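Local coordinates for protein oxidoreductase (PDB 3HJ9) that binds flavin mononucleotide and is probably an FMN-dependent oxidoreductase of the nitroreductase family, its substrate and physiological reaction not established, at residues A[27-32]-A[103-108]; A[146-149]-A[155-158]. One frame throughout, in Å; residues are numbered along the deposited sequence. Where two conformers were deposited one is given.

Contact 1. Residues A[27-32]-A[103-108]; sequences RVITLP and GLYRYD
Ile-29 and Leu-31 reach from the edge strand 28-30 and the residue after it to the rings of Tyr-105 and Tyr-107 on strand 103-108. The two strands belong to one antiparallel sheet of the nitroreductase fold but are not neighbours in it: strand 113-116 runs between them and takes the backbone hydrogen bonds of Arg-27 and Ile-29, so no hydrogen bond joins the two segments and the contact is mainly one of side chains.

Arg-27 enters only through its backbone, its carbonyl lying obliquely near the Tyr-105 ring while the guanidinium turns to the exposed surface. The hydroxyl of that ring is hydrogen-bonded to the main-chain oxygen of Glu-26, which ties it to the chain just before the edge strand. Ile-29 then closes over one face. Its CG1 stands beside the backbone N (chi1 -60°) and the branch is extended beyond, which lays CD1 4.0 Å from the centroid of the Tyr-105 ring in a CH-pi contact, 24° off the normal. An aliphatic branch suits this position because it covers aromatic carbon without needing a polar partner. Leu-31, just past the strand, points to the same side of the segment. Tyrosine suits both ring positions, offering apolar carbon here while its hydroxyl finds a polar partner, for Tyr-107 His-112 ND1. The leucine's branched end brings a methyl to the ring edge, CD1 of Leu-31 lying 3.8 Å from CE1 of Tyr-107.

Contact 2. Residues A[146-149]-A[155-158]; sequences GRMQ and LRET
Arg-156, in the first turn of helix 156-177, reaches back across the loop that leads into that helix, and its long side chain meets selenomethionine Met-148 and then Gln-149. This is local packing of a strand-to-helix connection in the nitroreductase fold. Met-148 lies alongside the aliphatic part of the arginine, the two chains running in opposite directions. A bend at its last torsion (chi3 65°) turns the terminal methyl onto the helix, with CE of Met-148 3.7 Å from CB of Arg-156; the flexible, unbranched methionine side chain, here with selenium in place of sulfur, suits a bent course in a buried place, and it also touches Phe-159 and Ser-160.

Farther out lies the guanidinium. The Met-148 carbonyl O is 3.2 Å from NE of Arg-156, while NH2 is hydrogen-bonded to the main-chain oxygen of Met-151. Gln-149 crosses at about a right angle, its NE2 3.5 Å above the guanidinium plane and toward the rim, the amide tilted 58° from that plane and not stacked. NE2 and NH1 are both donors, and NE2 is bonded instead to His-145 O. The bond to Met-151 and the methylenes packed on Met-148 would together hold the start of the helix to its own lead-in loop, Gln-149 adding packing rather than a bond.

Overall arrangement
Contact 2 comes wholly after contact 1 in the sequence. Their centres lie about 26 Å apart and their nearest atoms about 6 Å, without touching. The antiparallel sheet connects them: strand 103-108 of contact 1 pairs with strand 94-100, which pairs with strand 137-144, and the loop after that strand carries residues 146-149. Contact 1 lies at the edge-strand end of the sheet, with the Tyr-107 side chain about 14 Å from a bound FMN. Contact 2 is nearer the flavin, the Met-148 side chain being about 8 Å from FMN, and its helix 156-177 contributes Phe-159 and Ala-162 to the pocket and meets the second subunit.

Contact 1. Residues A[27-32]-A[103-108]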
ATOM      1  N   ARG A  27     -21.396  15.107  16.491  1.00 22.54           N
ATOM      2  CA  ARG A  27     -20.409  15.989  15.863  1.00 22.38           C
ATOM      3  C   ARG A  27     -18.978  15.421  15.923  1.00 20.58           C
ATOM      4  O   ARG A  27     -18.224  15.533  14.954  1.00 18.30           O
ATOM      5  CB  ARG A  27     -20.488  17.402  16.480  1.00 23.98           C
ATOM      6  CG  ARG A  27     -19.658  18.412  15.740  1.00 25.58           C
ATOM      7  CD  ARG A  27     -20.003  19.846  16.099  1.00 26.97           C
ATOM      8  NE  ARG A  27     -19.121  20.732  15.342  1.00 28.54           N
ATOM      9  CZ  ARG A  27     -17.838  20.990  15.646  1.00 30.71           C
ATOM     10  NH1 ARG A  27     -17.241  20.458  16.729  1.00 30.94           N
ATOM     11  NH2 ARG A  27     -17.133  21.810  14.857  1.00 31.69           N
ATOM     12  N   VAL A  28     -18.638  14.810  17.062  1.00 19.07           N
ATOM     13  CA  VAL A  28     -17.343  14.188  17.284  1.00 18.91           C
ATOM     14  C   VAL A  28     -17.524  12.834  17.954  1.00 19.83           C
ATOM     15  O   VAL A  28     -18.302  12.724  18.888  1.00 21.19           O
ATOM     16  CB  VAL A  28     -16.441  15.052  18.205  1.00 18.28           C
ATOM     17  CG1 VAL A  28     -15.101  14.370  18.469  1.00 17.73           C
ATOM     18  CG2 VAL A  28     -16.229  16.417  17.613  1.00 18.47           C
ATOM     19  N   ILE A  29     -16.834  11.807  17.453  1.00 20.71           N
ATOM     20  CA  ILE A  29     -16.780  10.506  18.118  1.00 21.43           C
ATOM     21  C   ILE A  29     -15.328  10.359  18.617  1.00 21.14           C
ATOM     22  O   ILE A  29     -14.403  10.375  17.807  1.00 20.69           O
ATOM     23  CB  ILE A  29     -17.164   9.324  17.220  1.00 22.32           C
ATOM     24  CG1 ILE A  29     -18.594   9.480  16.686  1.00 22.87           C
ATOM     25  CG2 ILE A  29     -17.065   8.008  18.011  1.00 22.46           C
ATOM     26  CD1 ILE A  29     -18.990   8.429  15.666  1.00 22.30           C
ATOM     27  N   THR A  30     -15.149  10.304  19.946  1.00 20.83           N
ATOM     28  CA  THR A  30     -13.824  10.112  20.545  0.50 21.52           C
ATOM     29  C   THR A  30     -13.550   8.610  20.517  1.00 21.57           C
ATOM     30  O   THR A  30     -14.446   7.794  20.747  1.00 23.89           O
ATOM     31  CB  THR A  30     -13.736  10.668  21.969  0.50 21.73           C
ATOM     32  OG1 THR A  30     -14.818  10.146  22.742  0.50 21.83           O
ATOM     33  CG2 THR A  30     -13.818  12.197  21.953  0.50 21.48           C
ATOM     34  N   LEU A  31     -12.324   8.247  20.204  1.00 21.62           N
ATOM     35  CA  LEU A  31     -11.912   6.857  20.087  1.00 20.48           C
ATOM     36  C   LEU A  31     -10.960   6.512  21.236  1.00 20.74           C
ATOM     37  O   LEU A  31     -10.146   7.355  21.634  1.00 19.22           O
ATOM     38  CB  LEU A  31     -11.192   6.666  18.760  1.00 19.20           C
ATOM     39  CG  LEU A  31     -11.978   6.983  17.489  1.00 18.61           C
ATOM     40  CD1 LEU A  31     -11.043   7.070  16.320  1.00 17.97           C
ATOM     41  CD2 LEU A  31     -13.080   5.914  17.242  1.00 18.32           C
ATOM     42  N   PRO A  32     -11.026   5.263  21.751  1.00 21.96           N
ATOM     43  CA  PRO A  32     -10.102   4.885  22.830  1.00 22.24           C
ATOM     44  C   PRO A  32      -8.682   4.716  22.317  1.00 22.53           C
ATOM     45  O   PRO A  32      -8.478   4.535  21.097  1.00 21.42           O
ATOM     46  CB  PRO A  32     -10.690   3.560  23.336  1.00 22.05           C
ATOM     47  CG  PRO A  32     -11.365   2.994  22.156  1.00 21.91           C
ATOM     48  CD  PRO A  32     -11.969   4.166  21.459  1.00 21.89           C
ATOM     49  N   GLY A 103     -23.426   8.405   9.928  1.00 15.40           N
ATOM     50  CA  GLY A 103     -22.807   9.561   9.293  1.00 15.60           C
ATOM     51  C   GLY A 103     -21.474   9.307   8.626  1.00 15.36           C
ATOM     52  O   GLY A 103     -20.859   8.259   8.857  1.00 14.82           O
ATOM     53  N   LEU A 104     -21.080  10.253   7.761  1.00 14.89           N
ATOM     54  CA  LEU A 104     -19.766  10.265   7.117  1.00 13.48           C
ATOM     55  C   LEU A 104     -18.866  11.095   8.029  1.00 12.98           C
ATOM     56  O   LEU A 104     -19.177  12.273   8.297  1.00 12.98           O
ATOM     57  CB  LEU A 104     -19.789  10.887   5.706  1.00 13.19           C
ATOM     58  CG  LEU A 104     -18.402  11.031   5.011  1.00 13.54           C
ATOM     59  CD1 LEU A 104     -17.803   9.671   4.617  1.00 11.95           C
ATOM     60  CD2 LEU A 104     -18.487  11.976   3.828  1.00 14.01           C
ATOM     61  N   TYR A 105     -17.740  10.517   8.441  1.00 13.84           N
ATOM     62  CA  TYR A 105     -16.771  11.174   9.310  1.00 14.58           C
ATOM     63  C   TYR A 105     -15.396  11.259   8.701  1.00 16.08           C
ATOM     64  O   TYR A 105     -15.059  10.425   7.883  1.00 18.13           O
ATOM     65  CB  TYR A 105     -16.649  10.404  10.639  1.00 14.84           C
ATOM     66  CG  TYR A 105     -17.873  10.518  11.503  1.00 14.64           C
ATOM     67  CD1 TYR A 105     -18.997   9.726  11.258  1.00 14.01           C
ATOM     68  CD2 TYR A 105     -17.932  11.444  12.541  1.00 14.55           C
ATOM     69  CE1 TYR A 105     -20.172   9.858  12.049  1.00 15.24           C
ATOM     70  CE2 TYR A 105     -19.085  11.573  13.343  1.00 13.87           C
ATOM     71  CZ  TYR A 105     -20.185  10.790  13.101  1.00 13.81           C
ATOM     72  OH  TYR A 105     -21.291  10.952  13.889  1.00 12.40           O
ATOM     73  N   ARG A 106     -14.619  12.263   9.119  1.00 15.69           N
ATOM     74  CA  ARG A 106     -13.212  12.378   8.765  1.00 17.57           C
ATOM     75  C   ARG A 106     -12.421  12.003  10.029  1.00 17.00           C
ATOM     76  O   ARG A 106     -12.676  12.530  11.125  1.00 16.74           O
ATOM     77  CB  ARG A 106     -12.809  13.780   8.305  1.00 18.70           C
ATOM     78  CG  ARG A 106     -11.388  13.831   7.718  1.00 20.63           C
ATOM     79  CD  ARG A 106     -11.044  15.191   7.198  1.00 23.22           C
ATOM     80  NE  ARG A 106     -11.044  16.181   8.268  1.00 25.73           N
ATOM     81  CZ  ARG A 106     -11.042  17.512   8.103  1.00 28.54           C
ATOM     82  NH1 ARG A 106     -11.013  18.081   6.890  1.00 28.90           N
ATOM     83  NH2 ARG A 106     -11.053  18.298   9.183  1.00 29.63           N
ATOM     84  N   TYR A 107     -11.468  11.089   9.856  1.00 16.95           N
ATOM     85  CA  TYR A 107     -10.570  10.685  10.920  1.00 17.64           C
ATOM     86  C   TYR A 107      -9.476  11.737  11.076  1.00 17.26           C
ATOM     87  O   TYR A 107      -8.811  12.075  10.113  1.00 17.59           O
ATOM     88  CB  TYR A 107      -9.947   9.324  10.619  1.00 16.95           C
ATOM     89  CG  TYR A 107      -8.925   8.909  11.629  1.00 18.71           C
ATOM     90  CD1 TYR A 107      -9.292   8.638  12.946  1.00 19.21           C
ATOM     91  CD2 TYR A 107      -7.576   8.749  11.276  1.00 17.72           C
ATOM     92  CE1 TYR A 107      -8.324   8.237  13.906  1.00 19.09           C
ATOM     93  CE2 TYR A 107      -6.619   8.326  12.223  1.00 19.33           C
ATOM     94  CZ  TYR A 107      -7.001   8.085  13.534  1.00 18.79           C
ATOM     95  OH  TYR A 107      -6.069   7.696  14.460  1.00 18.40           O
ATOM     96  N   ASP A 108      -9.306  12.231  12.297  1.00 17.75           N
ATOM     97  CA  ASP A 108      -8.278  13.194  12.660  1.00 18.99           C
ATOM     98  C   ASP A 108      -7.201  12.372  13.404  1.00 18.39           C
ATOM     99  O   ASP A 108      -7.418  11.993  14.556  1.00 17.90           O
ATOM    100  CB  ASP A 108      -8.883  14.275  13.556  1.00 19.41           C
ATOM    101  CG  ASP A 108      -7.878  15.274  14.055  1.00 22.23           C
ATOM    102  OD1 ASP A 108      -6.667  15.206  13.774  1.00 24.28           O
ATOM    103  OD2 ASP A 108      -8.328  16.160  14.787  1.00 26.18           O
TER

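Contact 2. Residues A[146-149]-A[155-158]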
ATOM      1  N   GLY A 146      -4.364  20.230  -2.622  1.00 20.36           N
ATOM      2  CA  GLY A 146      -3.795  21.451  -2.034  1.00 21.14           C
ATOM      3  C   GLY A 146      -2.441  21.254  -1.355  1.00 21.80           C
ATOM      4  O   GLY A 146      -1.649  22.166  -1.335  1.00 22.80           O
ATOM      5  N   ARG A 147      -2.174  20.049  -0.843  1.00 24.01           N
ATOM      6  CA  ARG A 147      -0.899  19.691  -0.203  1.00 25.91           C
ATOM      7  C   ARG A 147       0.115  19.033  -1.168  1.00 25.74           C
ATOM      8  O   ARG A 147       1.197  18.606  -0.723  1.00 26.89           O
ATOM      9  CB  ARG A 147      -1.154  18.749   0.970  1.00 28.59           C
ATOM     10  CG  ARG A 147      -2.068  19.328   2.061  1.00 31.65           C
ATOM     11  CD  ARG A 147      -2.615  18.236   2.939  1.00 33.90           C
ATOM     12  NE  ARG A 147      -3.901  18.585   3.565  1.00 36.65           N
ATOM     13  CZ  ARG A 147      -4.762  17.713   4.131  1.00 37.96           C
ATOM     14  NH1 ARG A 147      -4.517  16.390   4.200  1.00 36.64           N
ATOM     15  NH2 ARG A 147      -5.912  18.182   4.647  1.00 39.36           N
HETATM   16  N   MSE A 148      -0.197  18.982  -2.470  1.00 24.02           N
HETATM   17  CA  MSE A 148       0.676  18.334  -3.469  1.00 23.53           C
HETATM   18  C   MSE A 148       1.262  19.276  -4.512  1.00 20.86           C
HETATM   19  O   MSE A 148       1.936  18.815  -5.447  1.00 16.10           O
HETATM   20  CB  MSE A 148      -0.113  17.219  -4.184  1.00 24.56           C
HETATM   21  CG  MSE A 148      -0.760  16.220  -3.230  1.00 26.05           C
HETATM   22 SE   MSE A 148      -1.215  14.500  -4.103  0.75 28.56          SE
HETATM   23  CE  MSE A 148       0.565  13.971  -4.499  1.00 26.47           C
ATOM     24  N   GLN A 149       1.028  20.586  -4.361  1.00 20.06           N
ATOM     25  CA  GLN A 149       1.460  21.548  -5.356  1.00 19.22           C
ATOM     26  C   GLN A 149       2.969  21.707  -5.473  1.00 19.39           C
ATOM     27  O   GLN A 149       3.410  22.180  -6.502  1.00 19.52           O
ATOM     28  CB  GLN A 149       0.734  22.893  -5.226  1.00 19.53           C
ATOM     29  CG  GLN A 149      -0.793  22.796  -5.338  1.00 20.07           C
ATOM     30  CD  GLN A 149      -1.284  22.148  -6.656  1.00 21.20           C
ATOM     31  OE1 GLN A 149      -1.124  22.723  -7.742  1.00 22.17           O
ATOM     32  NE2 GLN A 149      -1.912  20.962  -6.551  1.00 21.12           N
ATOM     33  N   LEU A 155       3.418  12.996 -11.283  1.00 20.23           N
ATOM     34  CA  LEU A 155       3.605  11.981 -10.229  1.00 19.59           C
ATOM     35  C   LEU A 155       2.566  12.006  -9.129  1.00 19.79           C
ATOM     36  O   LEU A 155       2.588  11.086  -8.309  1.00 20.99           O
ATOM     37  CB  LEU A 155       5.004  12.098  -9.599  1.00 19.41           C
ATOM     38  CG  LEU A 155       6.178  11.808 -10.516  1.00 19.04           C
ATOM     39  CD1 LEU A 155       7.480  12.134  -9.820  1.00 19.17           C
ATOM     40  CD2 LEU A 155       6.129  10.362 -10.945  1.00 18.74           C
ATOM     41  N   ARG A 156       1.648  12.991  -9.124  1.00 18.90           N
ATOM     42  CA  ARG A 156       0.655  13.124  -8.055  1.00 19.26           C
ATOM     43  C   ARG A 156      -0.299  11.945  -7.946  1.00 20.81           C
ATOM     44  O   ARG A 156      -0.591  11.512  -6.822  1.00 20.45           O
ATOM     45  CB  ARG A 156      -0.146  14.422  -8.139  1.00 18.10           C
ATOM     46  CG  ARG A 156       0.700  15.643  -7.932  1.00 16.64           C
ATOM     47  CD  ARG A 156      -0.088  16.899  -8.159  1.00 15.34           C
ATOM     48  NE  ARG A 156       0.839  18.006  -8.304  1.00 14.33           N
ATOM     49  CZ  ARG A 156       0.595  19.174  -8.884  1.00 13.40           C
ATOM     50  NH1 ARG A 156      -0.603  19.472  -9.421  1.00 13.14           N
ATOM     51  NH2 ARG A 156       1.589  20.059  -8.939  1.00 11.39           N
ATOM     52  N   GLU A 157      -0.774  11.435  -9.088  1.00 20.98           N
ATOM     53  CA  GLU A 157      -1.695  10.274  -9.042  0.50 21.17           C
ATOM     54  C   GLU A 157      -0.952   9.065  -8.502  1.00 20.58           C
ATOM     55  O   GLU A 157      -1.515   8.353  -7.679  1.00 18.82           O
ATOM     56  CB  GLU A 157      -2.377   9.939 -10.376  0.50 21.92           C
ATOM     57  CG  GLU A 157      -3.366   8.733 -10.274  0.50 22.54           C
ATOM     58  CD  GLU A 157      -4.472   8.915  -9.230  0.50 22.95           C
ATOM     59  OE1 GLU A 157      -5.413   9.681  -9.494  0.50 21.50           O
ATOM     60  OE2 GLU A 157      -4.436   8.246  -8.157  0.50 24.98           O
ATOM     61  N   THR A 158       0.308   8.853  -8.920  1.00 20.36           N
ATOM     62  CA  THR A 158       1.119   7.736  -8.395  1.00 19.82           C
ATOM     63  C   THR A 158       1.349   7.873  -6.869  1.00 20.01           C
ATOM     64  O   THR A 158       1.196   6.914  -6.124  1.00 18.78           O
ATOM     65  CB  THR A 158       2.483   7.640  -9.074  1.00 20.26           C
ATOM     66  OG1 THR A 158       2.305   7.474 -10.490  1.00 21.19           O
ATOM     67  CG2 THR A 158       3.306   6.463  -8.519  1.00 19.56           C
TER